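Local coordinates for DotU family type IV/VI secretion system protein (Acinetobacter baumannii, PDB 6Y4R) that is a component of the type VI secretion system, where this cytoplasmic domain of TssL probably helps build the membrane complex that holds the secretion apparatus, at residues Asp57-Glu68 with Val124-Gly135. Residues are numbered along the deposited sequence; the frame is centred on the assembly and turned at random.
Sequences DAKYAFCALIDE and VFHYCLLLGFQG
Ala-61 faces Phe-125 and Cys-128 where helix 57-68 and helix 124-130 run nearly parallel, their N-to-C directions 10° apart and their axes approaching to 9.5 Å. The small methyls of Ala-58 and Ala-61 let the larger Val-124 and Phe-125 lie close to the helix backbone: Ala-58 packs on Val-124 CG1, and Ala-61 CB sits over a face of the Phe-125 ring in a CH-pi contact, 3.8 Å from the ring centroid. One turn on, Leu-65 has two branches for two partners: its CG anti to the backbone N (chi1 161°), it lays CD2 3.4 Å from Cys-128 SG and CD1 against Phe-133 CB. A Schellman motif ends the second helix, with Gly-132, at positive phi, as its C-prime residue. The chain then bends across toward the first helix, setting the Phe-133 ring with its edge toward Ala-64 O and CE1 3.8 Å from Ala-64 CB. Glu-68 closes this end, its extended chain bringing two carboxylate oxygens to two successive backbone N-H groups. Gln-134 N gives Glu-68 OE2 a nearly straight bond of 2.8 Å (167°), whereas Gly-135 N reaches OE1 of Glu-68 at 3.0 Å by a more bent one. Both use the syn sides, so together they should restrict rotation of the carboxylate, and Arg-138 adds a salt bridge to OE2. At the other end Asp-57 pairs with Arg-118. The contact lies at the centre of this all-helical domain: Phe-104 of helix 100-114 stacks on Phe-133 and meets Phe-125, helix 4-7 packs on Ala-58 and Val-124, and helices 27-47 and 90-95 adjoin helix 52-71, which contains 57-68.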
loop_
_atom_site.group_PDB
_atom_site.type_symbol
_atom_site.label_atom_id
_atom_site.label_comp_id
_atom_site.label_asym_id
_atom_site.label_seq_id
_atom_site.Cartn_x
_atom_site.Cartn_y
_atom_site.Cartn_z
ATOM N N ASP A 57 2.543 -7.903 5.866
ATOM C CA ASP A 57 1.718 -7.718 4.675
ATOM C C ASP A 57 1.120 -6.327 4.580
ATOM O O ASP A 57 0.898 -5.850 3.466
ATOM C CB ASP A 57 0.601 -8.761 4.604
ATOM C CG ASP A 57 1.127 -10.170 4.365
ATOM O OD1 ASP A 57 0.435 -11.155 4.725
ATOM O OD2 ASP A 57 2.250 -10.287 3.819
ATOM N N ALA A 58 0.866 -5.656 5.709
ATOM C CA ALA A 58 0.420 -4.267 5.652
ATOM C C ALA A 58 1.526 -3.364 5.117
ATOM O O ALA A 58 1.304 -2.546 4.217
ATOM C CB ALA A 58 -0.035 -3.805 7.035
ATOM N N LYS A 59 2.740 -3.526 5.629
ATOM C CA LYS A 59 3.854 -2.768 5.083
ATOM C C LYS A 59 4.115 -3.106 3.613
ATOM O O LYS A 59 4.472 -2.222 2.825
ATOM C CB LYS A 59 5.100 -3.003 5.937
ATOM C CG LYS A 59 6.385 -2.662 5.235
ATOM C CD LYS A 59 7.432 -2.171 6.205
ATOM C CE LYS A 59 8.239 -3.297 6.798
ATOM N NZ LYS A 59 8.886 -2.802 8.048
ATOM N N TYR A 60 3.945 -4.377 3.219
ATOM C CA TYR A 60 4.176 -4.759 1.824
ATOM C C TYR A 60 3.192 -4.051 0.893
ATOM O O TYR A 60 3.577 -3.541 -0.167
ATOM C CB TYR A 60 4.065 -6.285 1.671
ATOM C CG TYR A 60 4.247 -6.774 0.241
ATOM C CD1 TYR A 60 3.183 -6.763 -0.667
ATOM C CD2 TYR A 60 5.481 -7.226 -0.203
ATOM C CE1 TYR A 60 3.353 -7.178 -1.976
ATOM C CE2 TYR A 60 5.663 -7.655 -1.507
ATOM C CZ TYR A 60 4.601 -7.632 -2.392
ATOM O OH TYR A 60 4.797 -8.063 -3.691
ATOM N N ALA A 61 1.912 -4.032 1.277
ATOM C CA ALA A 61 0.877 -3.383 0.484
ATOM C C ALA A 61 1.125 -1.890 0.388
ATOM O O ALA A 61 0.910 -1.286 -0.671
ATOM C CB ALA A 61 -0.502 -3.650 1.098
ATOM N N PHE A 62 1.540 -1.265 1.490
ATOM C CA PHE A 62 1.779 0.175 1.457
ATOM C C PHE A 62 2.960 0.511 0.553
ATOM O O PHE A 62 2.952 1.539 -0.127
ATOM C CB PHE A 62 2.014 0.705 2.868
ATOM C CG PHE A 62 2.409 2.155 2.921
ATOM C CD1 PHE A 62 1.460 3.122 3.202
ATOM C CD2 PHE A 62 3.728 2.557 2.710
ATOM C CE1 PHE A 62 1.813 4.471 3.259
ATOM C CE2 PHE A 62 4.088 3.910 2.757
ATOM C CZ PHE A 62 3.132 4.859 3.037
ATOM N N CYS A 63 3.999 -0.325 0.560
ATOM C CA CYS A 63 5.148 -0.085 -0.305
ATOM C C CYS A 63 4.805 -0.325 -1.773
ATOM O O CYS A 63 5.217 0.446 -2.650
ATOM C CB CYS A 63 6.322 -0.952 0.141
ATOM S SG CYS A 63 7.007 -0.437 1.757
ATOM N N ALA A 64 4.045 -1.380 -2.071
ATOM C CA ALA A 64 3.581 -1.559 -3.443
ATOM C C ALA A 64 2.757 -0.354 -3.901
ATOM O O ALA A 64 2.849 0.062 -5.062
ATOM C CB ALA A 64 2.787 -2.862 -3.569
ATOM N N LEU A 65 1.975 0.236 -2.993
ATOM C CA LEU A 65 1.055 1.324 -3.332
ATOM C C LEU A 65 1.773 2.658 -3.513
ATOM O O LEU A 65 1.458 3.416 -4.439
ATOM C CB LEU A 65 -0.031 1.430 -2.261
ATOM C CG LEU A 65 -0.863 2.696 -2.111
ATOM C CD1 LEU A 65 -1.838 2.851 -3.256
ATOM C CD2 LEU A 65 -1.601 2.635 -0.799
ATOM N N ILE A 66 2.690 2.995 -2.599
ATOM C CA ILE A 66 3.472 4.227 -2.728
ATOM C C ILE A 66 4.367 4.170 -3.962
ATOM O O ILE A 66 4.548 5.181 -4.651
ATOM C CB ILE A 66 4.291 4.490 -1.448
ATOM C CG1 ILE A 66 5.025 5.828 -1.528
ATOM C CG2 ILE A 66 5.291 3.362 -1.185
ATOM C CD1 ILE A 66 4.131 6.989 -1.750
ATOM N N ASP A 67 4.895 2.984 -4.296
ATOM C CA ASP A 67 5.766 2.902 -5.463
ATOM C C ASP A 67 5.003 3.211 -6.745
ATOM O O ASP A 67 5.478 3.993 -7.582
ATOM C CB ASP A 67 6.409 1.513 -5.600
ATOM C CG ASP A 67 7.593 1.265 -4.643
ATOM O OD1 ASP A 67 8.064 2.198 -3.955
ATOM O OD2 ASP A 67 8.146 0.137 -4.685
ATOM N N GLU A 68 3.789 2.668 -6.893
ATOM C CA GLU A 68 3.069 2.842 -8.156
ATOM C C GLU A 68 2.389 4.196 -8.257
ATOM O O GLU A 68 2.221 4.720 -9.365
ATOM C CB GLU A 68 2.071 1.704 -8.369
ATOM C CG GLU A 68 0.983 2.013 -9.403
ATOM C CD GLU A 68 -0.099 0.934 -9.518
ATOM O OE1 GLU A 68 0.267 -0.229 -9.761
ATOM O OE2 GLU A 68 -1.306 1.235 -9.362
ATOM N N VAL A 124 -6.398 -3.249 5.138
ATOM C CA VAL A 124 -5.302 -2.490 4.528
ATOM C C VAL A 124 -5.244 -2.740 3.019
ATOM O O VAL A 124 -5.116 -1.797 2.226
ATOM C CB VAL A 124 -3.961 -2.825 5.225
ATOM C CG1 VAL A 124 -2.775 -2.293 4.445
ATOM C CG2 VAL A 124 -3.926 -2.262 6.645
ATOM N N PHE A 125 -5.310 -4.013 2.595
ATOM C CA PHE A 125 -5.228 -4.288 1.161
ATOM C C PHE A 125 -6.404 -3.698 0.398
ATOM O O PHE A 125 -6.233 -3.276 -0.751
ATOM C CB PHE A 125 -5.156 -5.783 0.884
ATOM C CG PHE A 125 -3.761 -6.351 0.929
ATOM C CD1 PHE A 125 -3.041 -6.370 2.103
ATOM C CD2 PHE A 125 -3.166 -6.861 -0.220
ATOM C CE1 PHE A 125 -1.758 -6.907 2.130
ATOM C CE2 PHE A 125 -1.892 -7.377 -0.190
ATOM C CZ PHE A 125 -1.194 -7.404 0.986
ATOM N N HIS A 126 -7.600 -3.674 1.005
ATOM C CA HIS A 126 -8.751 -3.011 0.390
ATOM C C HIS A 126 -8.537 -1.506 0.293
ATOM O O HIS A 126 -8.840 -0.892 -0.738
ATOM C CB HIS A 126 -10.015 -3.327 1.199
ATOM C CG HIS A 126 -11.239 -2.578 0.763
ATOM N ND1 HIS A 126 -11.803 -1.579 1.525
ATOM C CD2 HIS A 126 -12.034 -2.712 -0.327
ATOM C CE1 HIS A 126 -12.884 -1.118 0.914
ATOM N NE2 HIS A 126 -13.044 -1.784 -0.216
ATOM N N TYR A 127 -8.000 -0.899 1.352
ATOM C CA TYR A 127 -7.786 0.548 1.374
ATOM C C TYR A 127 -6.708 0.994 0.393
ATOM O O TYR A 127 -6.791 2.098 -0.150
ATOM C CB TYR A 127 -7.457 0.989 2.801
ATOM C CG TYR A 127 -7.548 2.470 3.007
ATOM C CD1 TYR A 127 -8.748 3.133 2.846
ATOM C CD2 TYR A 127 -6.451 3.196 3.424
ATOM C CE1 TYR A 127 -8.840 4.506 3.037
ATOM C CE2 TYR A 127 -6.529 4.571 3.631
ATOM C CZ TYR A 127 -7.726 5.217 3.438
ATOM O OH TYR A 127 -7.820 6.574 3.640
ATOM N N CYS A 128 -5.691 0.173 0.158
ATOM C CA CYS A 128 -4.747 0.474 -0.911
ATOM C C CYS A 128 -5.441 0.416 -2.270
ATOM O O CYS A 128 -5.080 1.154 -3.194
ATOM C CB CYS A 128 -3.581 -0.503 -0.855
ATOM S SG CYS A 128 -2.591 -0.320 0.650
ATOM N N LEU A 129 -6.420 -0.483 -2.425
ATOM C CA LEU A 129 -7.170 -0.515 -3.677
ATOM C C LEU A 129 -8.049 0.732 -3.851
ATOM O O LEU A 129 -8.102 1.289 -4.955
ATOM C CB LEU A 129 -8.008 -1.803 -3.761
ATOM C CG LEU A 129 -7.205 -3.110 -3.889
ATOM C CD1 LEU A 129 -8.026 -4.353 -3.549
ATOM C CD2 LEU A 129 -6.636 -3.236 -5.297
ATOM N N LEU A 130 -8.699 1.229 -2.774
ATOM C CA LEU A 130 -9.473 2.475 -2.906
ATOM C C LEU A 130 -8.598 3.709 -3.118
ATOM O O LEU A 130 -9.089 4.695 -3.687
ATOM C CB LEU A 130 -10.390 2.757 -1.702
ATOM C CG LEU A 130 -11.406 1.787 -1.105
ATOM C CD1 LEU A 130 -11.897 2.271 0.273
ATOM C CD2 LEU A 130 -12.544 1.688 -2.073
ATOM N N LEU A 131 -7.325 3.690 -2.701
ATOM C CA LEU A 131 -6.436 4.817 -2.960
ATOM C C LEU A 131 -5.636 4.671 -4.259
ATOM O O LEU A 131 -4.574 5.297 -4.401
ATOM C CB LEU A 131 -5.480 5.058 -1.788
ATOM C CG LEU A 131 -6.022 5.257 -0.376
ATOM C CD1 LEU A 131 -4.839 5.524 0.599
ATOM C CD2 LEU A 131 -7.060 6.388 -0.342
ATOM N N GLY A 132 -6.109 3.847 -5.192
ATOM C CA GLY A 132 -5.678 3.903 -6.576
ATOM C C GLY A 132 -4.747 2.806 -7.029
ATOM O O GLY A 132 -4.392 2.774 -8.215
ATOM N N PHE A 133 -4.390 1.877 -6.154
ATOM C CA PHE A 133 -3.503 0.805 -6.557
ATOM C C PHE A 133 -4.211 -0.100 -7.556
ATOM O O PHE A 133 -5.327 -0.560 -7.313
ATOM C CB PHE A 133 -3.034 -0.007 -5.350
ATOM C CG PHE A 133 -2.124 -1.157 -5.716
ATOM C CD1 PHE A 133 -0.744 -0.992 -5.744
ATOM C CD2 PHE A 133 -2.644 -2.389 -6.065
ATOM C CE1 PHE A 133 0.102 -2.043 -6.099
ATOM C CE2 PHE A 133 -1.796 -3.443 -6.419
ATOM C CZ PHE A 133 -0.433 -3.262 -6.430
ATOM N N GLN A 134 -3.568 -0.316 -8.699
ATOM C CA GLN A 134 -4.059 -1.181 -9.765
ATOM C C GLN A 134 -3.211 -2.419 -9.988
ATOM O O GLN A 134 -3.754 -3.505 -10.212
ATOM C CB GLN A 134 -4.127 -0.397 -11.063
ATOM C CG GLN A 134 -4.819 0.901 -10.895
ATOM C CD GLN A 134 -5.265 1.460 -12.201
ATOM O OE1 GLN A 134 -6.281 2.149 -12.250
ATOM N NE2 GLN A 134 -4.489 1.224 -13.257
ATOM N N GLY A 135 -1.892 -2.282 -9.912
ATOM C CA GLY A 135 -1.019 -3.416 -10.148
ATOM C C GLY A 135 -1.220 -3.998 -11.525
ATOM O O GLY A 135 -1.166 -3.312 -12.551
#